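Dimethyl-sulfide monooxygenase (Hyphomicrobium sulfonivorans, PDB 6AK1) catalyses the FMN- and NADH-dependent oxidation of dimethyl sulfide to methanethiol and formaldehyde, the first step in breaking this sulfide down. Local coordinates at residues A[291-296]-A[370-375]; A[285-290]-A[409-414]; A[17-22]-A[362-367]; A[246-251]-A[277-282]. All blocks are in the same frame, centred on the assembly; numbering follows the deposited sequence.

Contact 1 of 4, residues A[291-296]-A[370-375]; sequences AAEAKY and VLVGGP
Val372, on a short strand, meets helix 291-296 with both of its methyl groups and buries more surface here than any other residue. Val372 CG2 lies over one face of the Tyr296 ring, 4.2 Å from the ring centroid and 28° off the normal, a CH-pi contact in which the two side chains cross at about a right angle. Val372 CG1, anti to the backbone N (chi1 177°), turns to the helix backbone instead and reaches Ala292 O at 3.6 Å, with Ala292 CB 4.0 Å from the same methyl. Two residues earlier on the strand, Val370 CG1 touches Tyr296 CE1 at 4.0 Å, so two valines on the same side of the strand share one ring.

Where the strand runs out, backbone replaces side chain as the partner. Ala292 CB sits 3.2 Å from Gly373 O, and the CA atoms of these two residues are only 5.1 Å apart, a fit that suits a small residue on the helix.

Polar groups skirt the contact without bridging it. Glu293 OE1 passes Val372 CG1 at 3.8 Å, while OE2 is hydrogen-bonded to Gln297 one turn on. Gly373 O is held by Thr285 OG1, and Gly374 N, at the N-cap of helix 375-388, is bound by Asp289 OD1.

The N-to-C directions of helix 291-296 and strand 370-372 differ by 132°, the helix lying on the outside of a TIM-barrel fold. With no hydrogen bond between the two segments, their direct cohesion rests on dispersion and CH-pi contacts, while polar links to neighbouring residues satisfy the strand's glycine end.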
loop_
_atom_site.group_PDB
_atom_site.type_symbol
_atom_site.label_atom_id
_atom_site.label_comp_id
_atom_site.label_asym_id
_atom_site.label_seq_id
_atom_site.Cartn_x
_atom_site.Cartn_y
_atom_site.Cartn_z
ATOM N N ALA A 291 -1.684 -31.087 -5.207
ATOM C CA ALA A 291 -2.855 -30.284 -5.535
ATOM C C ALA A 291 -2.469 -28.833 -5.776
ATOM O O ALA A 291 -2.955 -28.214 -6.727
ATOM C CB ALA A 291 -3.907 -30.398 -4.431
ATOM N N ALA A 292 -1.581 -28.279 -4.940
ATOM C CA ALA A 292 -1.140 -26.900 -5.149
ATOM C C ALA A 292 -0.474 -26.742 -6.503
ATOM O O ALA A 292 -0.699 -25.750 -7.204
ATOM C CB ALA A 292 -0.189 -26.470 -4.039
ATOM N N GLU A 293 0.318 -27.730 -6.911
ATOM C CA GLU A 293 1.001 -27.641 -8.193
ATOM C C GLU A 293 0.018 -27.734 -9.356
ATOM O O GLU A 293 0.130 -26.977 -10.328
ATOM C CB GLU A 293 2.079 -28.731 -8.276
ATOM C CG GLU A 293 2.846 -28.778 -9.603
ATOM C CD GLU A 293 3.607 -27.485 -9.913
ATOM O OE1 GLU A 293 4.083 -26.804 -8.973
ATOM O OE2 GLU A 293 3.712 -27.149 -11.113
ATOM N N ALA A 294 -0.957 -28.649 -9.282
ATOM C CA ALA A 294 -1.932 -28.755 -10.368
ATOM C C ALA A 294 -2.787 -27.496 -10.482
ATOM O O ALA A 294 -3.171 -27.111 -11.594
ATOM C CB ALA A 294 -2.819 -29.988 -10.178
ATOM N N LYS A 295 -3.113 -26.854 -9.354
ATOM C CA LYS A 295 -3.827 -25.577 -9.403
ATOM C C LYS A 295 -2.976 -24.507 -10.081
ATOM O O LYS A 295 -3.462 -23.750 -10.932
ATOM C CB LYS A 295 -4.214 -25.148 -7.984
ATOM C CG LYS A 295 -4.881 -23.789 -7.897
ATOM C CD LYS A 295 -5.301 -23.460 -6.454
ATOM C CE LYS A 295 -6.326 -24.474 -5.924
ATOM N NZ LYS A 295 -6.534 -24.316 -4.455
ATOM N N TYR A 296 -1.689 -24.461 -9.738
ATOM C CA TYR A 296 -0.758 -23.537 -10.381
ATOM C C TYR A 296 -0.740 -23.713 -11.900
ATOM O O TYR A 296 -0.834 -22.737 -12.654
ATOM C CB TYR A 296 0.638 -23.751 -9.790
ATOM C CG TYR A 296 1.722 -22.891 -10.387
ATOM C CD1 TYR A 296 1.753 -21.515 -10.152
ATOM C CD2 TYR A 296 2.728 -23.448 -11.172
ATOM C CE1 TYR A 296 2.756 -20.713 -10.692
ATOM C CE2 TYR A 296 3.737 -22.652 -11.720
ATOM C CZ TYR A 296 3.744 -21.289 -11.468
ATOM O OH TYR A 296 4.729 -20.495 -11.998
ATOM N N VAL A 370 6.665 -16.354 -6.079
ATOM C CA VAL A 370 5.481 -17.202 -6.083
ATOM C C VAL A 370 5.785 -18.429 -5.234
ATOM O O VAL A 370 6.831 -19.068 -5.406
ATOM C CB VAL A 370 5.090 -17.606 -7.516
ATOM C CG1 VAL A 370 3.855 -18.494 -7.509
ATOM C CG2 VAL A 370 4.877 -16.369 -8.350
ATOM N N LEU A 371 4.884 -18.753 -4.319
ATOM C CA LEU A 371 5.083 -19.853 -3.384
ATOM C C LEU A 371 3.969 -20.868 -3.603
ATOM O O LEU A 371 2.794 -20.567 -3.365
ATOM C CB LEU A 371 5.113 -19.337 -1.946
ATOM C CG LEU A 371 5.001 -20.337 -0.799
ATOM C CD1 LEU A 371 6.065 -21.459 -0.914
ATOM C CD2 LEU A 371 5.102 -19.610 0.543
ATOM N N VAL A 372 4.339 -22.062 -4.063
ATOM C CA VAL A 372 3.397 -23.124 -4.405
ATOM C C VAL A 372 3.672 -24.319 -3.499
ATOM O O VAL A 372 4.821 -24.752 -3.378
ATOM C CB VAL A 372 3.521 -23.522 -5.889
ATOM C CG1 VAL A 372 2.591 -24.668 -6.228
ATOM C CG2 VAL A 372 3.260 -22.321 -6.793
ATOM N N GLY A 373 2.633 -24.832 -2.848
ATOM C CA GLY A 373 2.799 -25.988 -1.985
ATOM C C GLY A 373 1.569 -26.225 -1.136
ATOM O O GLY A 373 0.622 -25.430 -1.125
ATOM N N GLY A 374 1.590 -27.366 -0.434
ATOM C CA GLY A 374 0.608 -27.652 0.588
ATOM C C GLY A 374 0.896 -26.876 1.861
ATOM O O GLY A 374 1.853 -26.101 1.950
ATOM N N PRO A 375 0.057 -27.096 2.883
ATOM C CA PRO A 375 0.155 -26.263 4.102
ATOM C C PRO A 375 1.514 -26.291 4.789
ATOM O O PRO A 375 1.996 -25.237 5.220
ATOM C CB PRO A 375 -0.949 -26.840 5.002
ATOM C CG PRO A 375 -1.922 -27.470 4.040
ATOM C CD PRO A 375 -1.079 -28.034 2.938
#

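Contact 2 of 4, residues A[285-290]-A[409-414]; sequences TGDSDE and IDYIVP
Tyr411 lays its ring flat over Gly286 and the peptide that links it to Asp287. Tyr411 CB stands 4.1 Å from Thr285 OG1. CG lies anti to the carbonyl carbon (chi1 -68°), and the Tyr411 ring extends across Gly286, whose CA sits over its centre, 3.6 Å from the centroid and 8° off the normal, a CH-pi contact almost on the ring axis. Along one side, Tyr411 CD1 meets Gly286 C at 3.5 Å and Tyr411 CE1 lies 3.3 Å from Asp287 N; Tyr411 CZ is 3.7 Å from Gly286 CA, and its OH is farther off, 4.1 Å from Asp287 N. Beside the ring, Ile412 CD1 packs on Thr285 OG1 at 3.6 Å, which is hydrogen-bonded to Gly373 O. An alanine in place of Tyr411 would probably leave the Gly286 backbone without its aromatic cover and open a gap against helix 403-418.

Helix 403-418, widened by a pi-type turn at 409-412, is thereby joined to the loop leading from strand 276-284 into helix 289-300. With no hydrogen bond across it, the joint rests on van der Waals and CH-pi contact, the tyrosine face on the glycine backbone and Ile412 against Thr285.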
loop_
_atom_site.group_PDB
_atom_site.type_symbol
_atom_site.label_atom_id
_atom_site.label_comp_id
_atom_site.label_asym_id
_atom_site.label_seq_id
_atom_site.Cartn_x
_atom_site.Cartn_y
_atom_site.Cartn_z
ATOM N N THR A 285 -1.979 -22.580 -3.079
ATOM C CA THR A 285 -1.926 -23.701 -2.148
ATOM C C THR A 285 -3.138 -24.611 -2.352
ATOM O O THR A 285 -3.928 -24.444 -3.291
ATOM C CB THR A 285 -1.808 -23.198 -0.700
ATOM O OG1 THR A 285 -1.794 -24.321 0.191
ATOM C CG2 THR A 285 -2.975 -22.304 -0.342
ATOM N N GLY A 286 -3.258 -25.577 -1.443
ATOM C CA GLY A 286 -4.238 -26.643 -1.524
ATOM C C GLY A 286 -3.913 -27.702 -0.484
ATOM O O GLY A 286 -3.042 -27.507 0.371
ATOM N N ASP A 287 -4.619 -28.834 -0.570
ATOM C CA ASP A 287 -4.487 -29.843 0.479
ATOM C C ASP A 287 -3.135 -30.552 0.459
ATOM O O ASP A 287 -2.714 -31.068 1.495
ATOM C CB ASP A 287 -5.597 -30.883 0.375
ATOM C CG ASP A 287 -5.904 -31.530 1.720
ATOM O OD1 ASP A 287 -5.717 -30.856 2.755
ATOM O OD2 ASP A 287 -6.321 -32.703 1.748
ATOM N N SER A 288 -2.448 -30.583 -0.681
ATOM C CA SER A 288 -1.162 -31.250 -0.816
ATOM C C SER A 288 -0.281 -30.445 -1.759
ATOM O O SER A 288 -0.755 -29.556 -2.475
ATOM C CB SER A 288 -1.329 -32.684 -1.345
ATOM O OG SER A 288 -1.765 -32.664 -2.691
ATOM N N ASP A 289 1.023 -30.758 -1.759
ATOM C CA ASP A 289 1.905 -30.136 -2.742
ATOM C C ASP A 289 1.441 -30.466 -4.150
ATOM O O ASP A 289 1.540 -29.630 -5.055
ATOM C CB ASP A 289 3.356 -30.589 -2.554
ATOM C CG ASP A 289 3.958 -30.146 -1.224
ATOM O OD1 ASP A 289 3.439 -29.203 -0.594
ATOM O OD2 ASP A 289 4.953 -30.766 -0.796
ATOM N N GLU A 290 0.924 -31.685 -4.350
ATOM C CA GLU A 290 0.482 -32.103 -5.676
ATOM C C GLU A 290 -0.735 -31.304 -6.121
ATOM O O GLU A 290 -0.831 -30.901 -7.285
ATOM C CB GLU A 290 0.150 -33.599 -5.687
ATOM C CG GLU A 290 1.294 -34.575 -5.371
ATOM C CD GLU A 290 1.914 -34.405 -3.976
ATOM O OE1 GLU A 290 3.158 -34.514 -3.874
ATOM O OE2 GLU A 290 1.177 -34.152 -2.989
ATOM N N ILE A 409 -6.844 -18.558 3.856
ATOM C CA ILE A 409 -7.537 -18.691 5.135
ATOM C C ILE A 409 -7.831 -20.158 5.440
ATOM O O ILE A 409 -7.593 -20.629 6.554
ATOM C CB ILE A 409 -8.815 -17.836 5.138
ATOM C CG1 ILE A 409 -8.447 -16.360 4.961
ATOM C CG2 ILE A 409 -9.619 -18.055 6.435
ATOM C CD1 ILE A 409 -9.654 -15.442 4.766
ATOM N N ASP A 410 -8.312 -20.911 4.453
ATOM C CA ASP A 410 -8.745 -22.284 4.713
ATOM C C ASP A 410 -7.568 -23.224 4.974
ATOM O O ASP A 410 -7.634 -24.072 5.870
ATOM C CB ASP A 410 -9.584 -22.799 3.538
ATOM C CG ASP A 410 -10.915 -22.062 3.409
ATOM O OD1 ASP A 410 -11.315 -21.375 4.364
ATOM O OD2 ASP A 410 -11.560 -22.171 2.354
ATOM N N TYR A 411 -6.499 -23.110 4.189
ATOM C CA TYR A 411 -5.414 -24.089 4.198
ATOM C C TYR A 411 -4.202 -23.664 5.018
ATOM O O TYR A 411 -3.538 -24.527 5.595
ATOM C CB TYR A 411 -4.925 -24.368 2.779
ATOM C CG TYR A 411 -5.872 -25.086 1.852
ATOM C CD1 TYR A 411 -6.063 -26.455 1.955
ATOM C CD2 TYR A 411 -6.516 -24.404 0.826
ATOM C CE1 TYR A 411 -6.898 -27.117 1.093
ATOM C CE2 TYR A 411 -7.355 -25.060 -0.047
ATOM C CZ TYR A 411 -7.537 -26.428 0.092
ATOM O OH TYR A 411 -8.358 -27.113 -0.775
ATOM N N ILE A 412 -3.856 -22.377 5.038
ATOM C CA ILE A 412 -2.612 -21.904 5.658
ATOM C C ILE A 412 -2.842 -21.330 7.059
ATOM O O ILE A 412 -2.114 -21.659 7.987
ATOM C CB ILE A 412 -1.906 -20.871 4.753
ATOM C CG1 ILE A 412 -1.652 -21.442 3.354
ATOM C CG2 ILE A 412 -0.611 -20.403 5.407
ATOM C CD1 ILE A 412 -1.083 -22.859 3.354
ATOM N N VAL A 413 -3.864 -20.458 7.209
ATOM C CA VAL A 413 -4.084 -19.835 8.532
ATOM C C VAL A 413 -4.231 -20.823 9.646
ATOM O O VAL A 413 -3.679 -20.575 10.735
ATOM C CB VAL A 413 -5.299 -18.850 8.429
ATOM C CG1 VAL A 413 -5.890 -18.587 9.810
ATOM C CG2 VAL A 413 -4.865 -17.535 7.801
ATOM N N PRO A 414 -4.937 -21.972 9.516
ATOM C CA PRO A 414 -4.967 -22.931 10.631
ATOM C C PRO A 414 -3.593 -23.469 10.983
ATOM O O PRO A 414 -3.309 -23.684 12.166
ATOM C CB PRO A 414 -5.896 -24.045 10.119
ATOM C CG PRO A 414 -6.744 -23.389 9.082
ATOM C CD PRO A 414 -5.782 -22.446 8.397
#

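Contact 3 of 4, residues A[17-22]-A[362-367]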
loop_
_atom_site.group_PDB
_atom_site.type_symbol
_atom_site.label_atom_id
_atom_site.label_comp_id
_atom_site.label_asym_id
_atom_site.label_seq_id
_atom_site.Cartn_x
_atom_site.Cartn_y
_atom_site.Cartn_z
ATOM N N HIS A 17 -3.949 -7.350 -11.881
ATOM C CA HIS A 17 -3.123 -6.553 -10.987
ATOM C C HIS A 17 -1.671 -7.006 -11.054
ATOM O O HIS A 17 -0.821 -6.325 -11.630
ATOM C CB HIS A 17 -3.655 -6.660 -9.550
ATOM C CG HIS A 17 -2.928 -5.807 -8.560
ATOM N ND1 HIS A 17 -2.989 -6.035 -7.200
ATOM C CD2 HIS A 17 -2.136 -4.719 -8.727
ATOM C CE1 HIS A 17 -2.260 -5.127 -6.571
ATOM N NE2 HIS A 17 -1.727 -4.319 -7.474
ATOM N N GLN A 18 -1.381 -8.144 -10.436
ATOM C CA GLN A 18 -0.057 -8.749 -10.466
ATOM C C GLN A 18 0.022 -9.976 -11.372
ATOM O O GLN A 18 1.121 -10.512 -11.559
ATOM C CB GLN A 18 0.382 -9.125 -9.046
ATOM C CG GLN A 18 0.440 -7.953 -8.075
ATOM C CD GLN A 18 1.544 -6.938 -8.418
ATOM O OE1 GLN A 18 1.273 -5.754 -8.635
ATOM N NE2 GLN A 18 2.784 -7.400 -8.451
ATOM N N SER A 19 -1.098 -10.421 -11.960
ATOM C CA SER A 19 -1.139 -11.617 -12.799
ATOM C C SER A 19 -1.872 -11.326 -14.101
ATOM O O SER A 19 -2.853 -10.576 -14.118
ATOM C CB SER A 19 -1.837 -12.782 -12.088
ATOM O OG SER A 19 -1.055 -13.263 -11.004
ATOM N N ALA A 20 -1.416 -11.953 -15.188
ATOM C CA ALA A 20 -1.957 -11.709 -16.522
ATOM C C ALA A 20 -2.767 -12.910 -16.990
ATOM O O ALA A 20 -2.330 -14.049 -16.830
ATOM C CB ALA A 20 -0.830 -11.413 -17.516
ATOM N N GLY A 21 -3.946 -12.658 -17.568
ATOM C CA GLY A 21 -4.782 -13.709 -18.115
ATOM C C GLY A 21 -5.574 -14.543 -17.119
ATOM O O GLY A 21 -6.603 -15.122 -17.502
ATOM N N THR A 22 -5.153 -14.620 -15.850
ATOM C CA THR A 22 -5.844 -15.467 -14.875
ATOM C C THR A 22 -7.240 -14.966 -14.495
ATOM O O THR A 22 -7.979 -15.704 -13.829
ATOM C CB THR A 22 -5.001 -15.620 -13.612
ATOM O OG1 THR A 22 -4.692 -14.331 -13.089
ATOM C CG2 THR A 22 -3.695 -16.380 -13.904
ATOM N N ARG A 362 5.917 -16.272 -15.501
ATOM C CA ARG A 362 5.781 -15.026 -14.751
ATOM C C ARG A 362 4.402 -14.384 -14.908
ATOM O O ARG A 362 4.109 -13.413 -14.202
ATOM C CB ARG A 362 6.885 -14.041 -15.159
ATOM C CG ARG A 362 8.329 -14.559 -14.935
ATOM C CD ARG A 362 8.520 -15.218 -13.559
ATOM N NE ARG A 362 8.066 -14.343 -12.487
ATOM C CZ ARG A 362 7.699 -14.756 -11.279
ATOM N NH1 ARG A 362 7.747 -16.045 -10.987
ATOM N NH2 ARG A 362 7.272 -13.877 -10.373
ATOM N N CYS A 363 3.539 -14.914 -15.778
ATOM C CA CYS A 363 2.159 -14.438 -15.824
ATOM C C CYS A 363 1.441 -14.575 -14.488
ATOM O O CYS A 363 0.361 -14.000 -14.332
ATOM C CB CYS A 363 1.370 -15.173 -16.905
ATOM S SG CYS A 363 1.752 -14.606 -18.570
ATOM N N ILE A 364 1.994 -15.334 -13.543
ATOM C CA ILE A 364 1.570 -15.324 -12.144
ATOM C C ILE A 364 2.717 -14.781 -11.306
ATOM O O ILE A 364 3.836 -15.309 -11.360
ATOM C CB ILE A 364 1.189 -16.726 -11.645
ATOM C CG1 ILE A 364 -0.069 -17.231 -12.351
ATOM C CG2 ILE A 364 1.008 -16.704 -10.127
ATOM C CD1 ILE A 364 -0.422 -18.642 -11.971
ATOM N N GLY A 365 2.442 -13.749 -10.521
ATOM C CA GLY A 365 3.390 -13.242 -9.546
ATOM C C GLY A 365 4.010 -11.912 -9.912
ATOM O O GLY A 365 4.535 -11.226 -9.029
ATOM N N GLY A 366 3.961 -11.529 -11.181
ATOM C CA GLY A 366 4.528 -10.270 -11.621
ATOM C C GLY A 366 6.038 -10.258 -11.512
ATOM O O GLY A 366 6.732 -11.009 -12.209
ATOM N N LEU A 367 6.544 -9.402 -10.625
ATOM C CA LEU A 367 7.959 -9.328 -10.289
ATOM C C LEU A 367 8.222 -9.786 -8.864
ATOM O O LEU A 367 9.319 -9.567 -8.345
ATOM C CB LEU A 367 8.480 -7.902 -10.492
ATOM C CG LEU A 367 8.564 -7.419 -11.936
ATOM C CD1 LEU A 367 8.937 -5.928 -11.993
ATOM C CD2 LEU A 367 9.564 -8.256 -12.688
HETATM O O HOH W 1 5.341 -7.097 -9.793
#
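Ala20 N donates to Cys363 O across 2.8 Å, the one direct hydrogen bond between these two loops, with an N-H...O angle of 159° and the donor in the carbonyl plane. Cys363 O also lies 3.2 Å from Ser19 CA in a CA-H...O contact, so neighbouring residues of segment 17-22 converge on a single carbonyl. Ser19 OG, anti to its own carbonyl carbon (chi1 -69°), lies 3.5 Å from Ile364 CA, while its weak hydrogen bond goes to Tyr398 O. Apolar touches accompany these bonds: Ala20 CB lies 4.2 Å from Cys363 SG, and Thr22 CG2 meets Ile364 CG1 at 4.0 Å, their side chains crossing at about a right angle.

A water joins the loops a little farther along, accepting from Gln18 NE2 at 2.9 Å and from Leu367 N at 2.7 Å. Both loops belong to the luciferase-like variant of the TIM barrel: segment 17-22 follows the first strand, 6-12, and segment 362-367 lies in the loop between helix 355-362 and strand 370-372.

Glycines shape the second loop. Gly365 and Gly366 both have positive phi; a CB on Gly365 would run into Arg362 NH2, and one on Gly366 would crowd Gln18 NE2. Arg362 bends back along its own loop, its NH2 weakly hydrogen-bonded to Gly366 O, which Tyr312 OH also binds. In the outer shell, Thr22 OG1 is hydrogen-bonded to Ala399 O, while Tyr296, Tyr299 and Leu300 of helix 289-300 pack against Ile364.

Contact 4 of 4, residues A[246-251]-A[277-282]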
loop_
_atom_site.group_PDB
_atom_site.type_symbol
_atom_site.label_atom_id
_atom_site.label_comp_id
_atom_site.label_asym_id
_atom_site.label_seq_id
_atom_site.Cartn_x
_atom_site.Cartn_y
_atom_site.Cartn_z
ATOM N N ILE A 246 7.859 -3.897 0.453
ATOM C CA ILE A 246 9.094 -4.155 -0.270
ATOM C C ILE A 246 8.887 -5.252 -1.303
ATOM O O ILE A 246 7.981 -6.084 -1.215
ATOM C CB ILE A 246 10.261 -4.528 0.663
ATOM C CG1 ILE A 246 9.969 -5.839 1.404
ATOM C CG2 ILE A 246 10.571 -3.397 1.626
ATOM C CD1 ILE A 246 11.197 -6.429 2.063
ATOM N N LEU A 247 9.768 -5.246 -2.293
ATOM C CA LEU A 247 9.826 -6.270 -3.326
ATOM C C LEU A 247 11.156 -6.998 -3.167
ATOM O O LEU A 247 12.215 -6.412 -3.405
ATOM C CB LEU A 247 9.691 -5.638 -4.707
ATOM C CG LEU A 247 9.733 -6.588 -5.892
ATOM C CD1 LEU A 247 8.663 -7.648 -5.719
ATOM C CD2 LEU A 247 9.533 -5.807 -7.192
ATOM N N THR A 248 11.117 -8.257 -2.728
ATOM C CA THR A 248 12.337 -9.046 -2.590
ATOM C C THR A 248 12.138 -10.437 -3.179
ATOM O O THR A 248 11.072 -11.042 -3.023
ATOM C CB THR A 248 12.787 -9.146 -1.121
ATOM O OG1 THR A 248 13.881 -10.071 -1.021
ATOM C CG2 THR A 248 11.643 -9.589 -0.218
ATOM N N THR A 249 13.178 -10.942 -3.854
ATOM C CA THR A 249 13.064 -12.155 -4.649
ATOM C C THR A 249 13.725 -13.361 -4.012
ATOM O O THR A 249 13.605 -14.463 -4.549
ATOM C CB THR A 249 13.633 -11.933 -6.062
ATOM O OG1 THR A 249 14.985 -11.458 -5.993
ATOM C CG2 THR A 249 12.792 -10.916 -6.816
ATOM N N SER A 250 14.421 -13.194 -2.890
ATOM C CA SER A 250 14.972 -14.354 -2.204
ATOM C C SER A 250 15.112 -14.028 -0.725
ATOM O O SER A 250 15.205 -12.862 -0.335
ATOM C CB SER A 250 16.324 -14.779 -2.796
ATOM O OG SER A 250 17.346 -13.862 -2.437
ATOM N N VAL A 251 15.126 -15.087 0.092
ATOM C CA VAL A 251 15.328 -14.922 1.530
ATOM C C VAL A 251 16.663 -14.248 1.798
ATOM O O VAL A 251 16.778 -13.378 2.676
ATOM C CB VAL A 251 15.228 -16.285 2.247
ATOM C CG1 VAL A 251 15.597 -16.144 3.726
ATOM C CG2 VAL A 251 13.826 -16.866 2.097
ATOM N N ILE A 277 7.538 -4.335 8.046
ATOM C CA ILE A 277 7.995 -4.549 6.677
ATOM C C ILE A 277 7.165 -5.670 6.051
ATOM O O ILE A 277 7.118 -6.793 6.567
ATOM C CB ILE A 277 9.498 -4.863 6.631
ATOM C CG1 ILE A 277 10.294 -3.708 7.257
ATOM C CG2 ILE A 277 9.940 -5.111 5.208
ATOM C CD1 ILE A 277 11.798 -3.916 7.294
ATOM N N PHE A 278 6.510 -5.362 4.942
ATOM C CA PHE A 278 5.644 -6.302 4.253
ATOM C C PHE A 278 6.225 -6.551 2.875
ATOM O O PHE A 278 6.589 -5.601 2.174
ATOM C CB PHE A 278 4.214 -5.758 4.128
ATOM C CG PHE A 278 3.643 -5.257 5.414
ATOM C CD1 PHE A 278 3.765 -6.004 6.574
ATOM C CD2 PHE A 278 2.993 -4.026 5.471
ATOM C CE1 PHE A 278 3.236 -5.537 7.784
ATOM C CE2 PHE A 278 2.453 -3.553 6.669
ATOM C CZ PHE A 278 2.581 -4.309 7.831
ATOM N N MET A 279 6.308 -7.811 2.481
ATOM C CA MET A 279 6.860 -8.150 1.184
ATOM C C MET A 279 5.756 -8.672 0.279
ATOM O O MET A 279 4.799 -9.293 0.733
ATOM C CB MET A 279 7.978 -9.195 1.299
ATOM C CG MET A 279 7.536 -10.510 1.935
ATOM S SD MET A 279 8.797 -11.802 1.888
ATOM C CE MET A 279 8.608 -12.412 0.207
ATOM N N LEU A 280 5.899 -8.407 -1.005
ATOM C CA LEU A 280 4.989 -8.956 -1.994
ATOM C C LEU A 280 5.207 -10.463 -2.115
ATOM O O LEU A 280 6.348 -10.935 -2.162
ATOM C CB LEU A 280 5.198 -8.257 -3.338
ATOM C CG LEU A 280 4.529 -8.877 -4.570
ATOM C CD1 LEU A 280 3.035 -8.746 -4.419
ATOM C CD2 LEU A 280 4.989 -8.186 -5.833
ATOM N N LEU A 281 4.109 -11.216 -2.147
ATOM C CA LEU A 281 4.148 -12.668 -2.250
ATOM C C LEU A 281 2.814 -13.148 -2.795
ATOM O O LEU A 281 1.757 -12.626 -2.416
ATOM C CB LEU A 281 4.420 -13.340 -0.899
ATOM C CG LEU A 281 4.585 -14.867 -0.898
ATOM C CD1 LEU A 281 5.856 -15.319 -1.680
ATOM C CD2 LEU A 281 4.658 -15.365 0.516
ATOM N N THR A 282 2.876 -14.135 -3.689
ATOM C CA THR A 282 1.704 -14.833 -4.207
ATOM C C THR A 282 1.766 -16.287 -3.766
ATOM O O THR A 282 2.743 -16.987 -4.056
ATOM C CB THR A 282 1.649 -14.749 -5.732
ATOM O OG1 THR A 282 1.705 -13.373 -6.129
ATOM C CG2 THR A 282 0.368 -15.410 -6.257
HETATM O O HOH W 2 8.627 -9.501 -2.327
#
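Ile246 N donates to Phe278 O at 2.7 Å, nearly straight at 168°, and Ile246 O in turn accepts from Leu280 N at 3.1 Å. The two bonds straddle Met279, the parallel bridge partner of Ile246, whose CA approaches Ile246 O at 3.4 Å as a CA-H...O contact. Beyond the bridge the chains part, and a water takes over, accepting from Thr248 N and donating to Leu280 O at 2.7 Å.

With chi1 at 63°, Ile246 CG1 sits between its backbone N and carbonyl carbon, against Met279 CB, and the extended chi2 (166°) carries Ile246 CD1 to 3.6 Å from Ile277 CG2. An alanine in place of Ile246 would probably open a gap beside Ile277 and Met279. Leu247 and Leu280 lie side by side, with CD1 of Leu247 3.7 Å from CD2 of Leu280; Thr248 CG2 meets Met279 CB at 4.0 Å.

These residues join neighbouring parallel strands 243-246 and 276-284, which helix 251-267 connects in a beta-alpha-beta crossover of the TIM barrel. Ile261 of that helix packs on both Ile246 and Ile277, and strand 393-397 continues the sheet through backbone bonds to Met279.

Overall arrangement
Strand 276-284 and helix 289-300 tie the contacts together. Contact 4 lies on the strand, contacts 1 and 2 on the helix and its approach, centres 8 Å apart; Lys295 NZ reaches Thr285 O at 2.9 Å. Leu371 N bonds to Thr282 O at 2.8 Å, joining contact 1 to the sheet of contact 4. Contact 3 touches contacts 1 and 4: Val370 CG2 packs on Ile364 O, and Gln18 NE2 on Leu280 CD2. Contacts 1 and 2 lie away from the predicted FMN site, whereas the Gln18 side chain is about 11 Å from those of Asp58 and Thr104, predicted from relatives to bind FMN, and the Ile246 side chain about 10 Å from that of Ser230, likewise predicted.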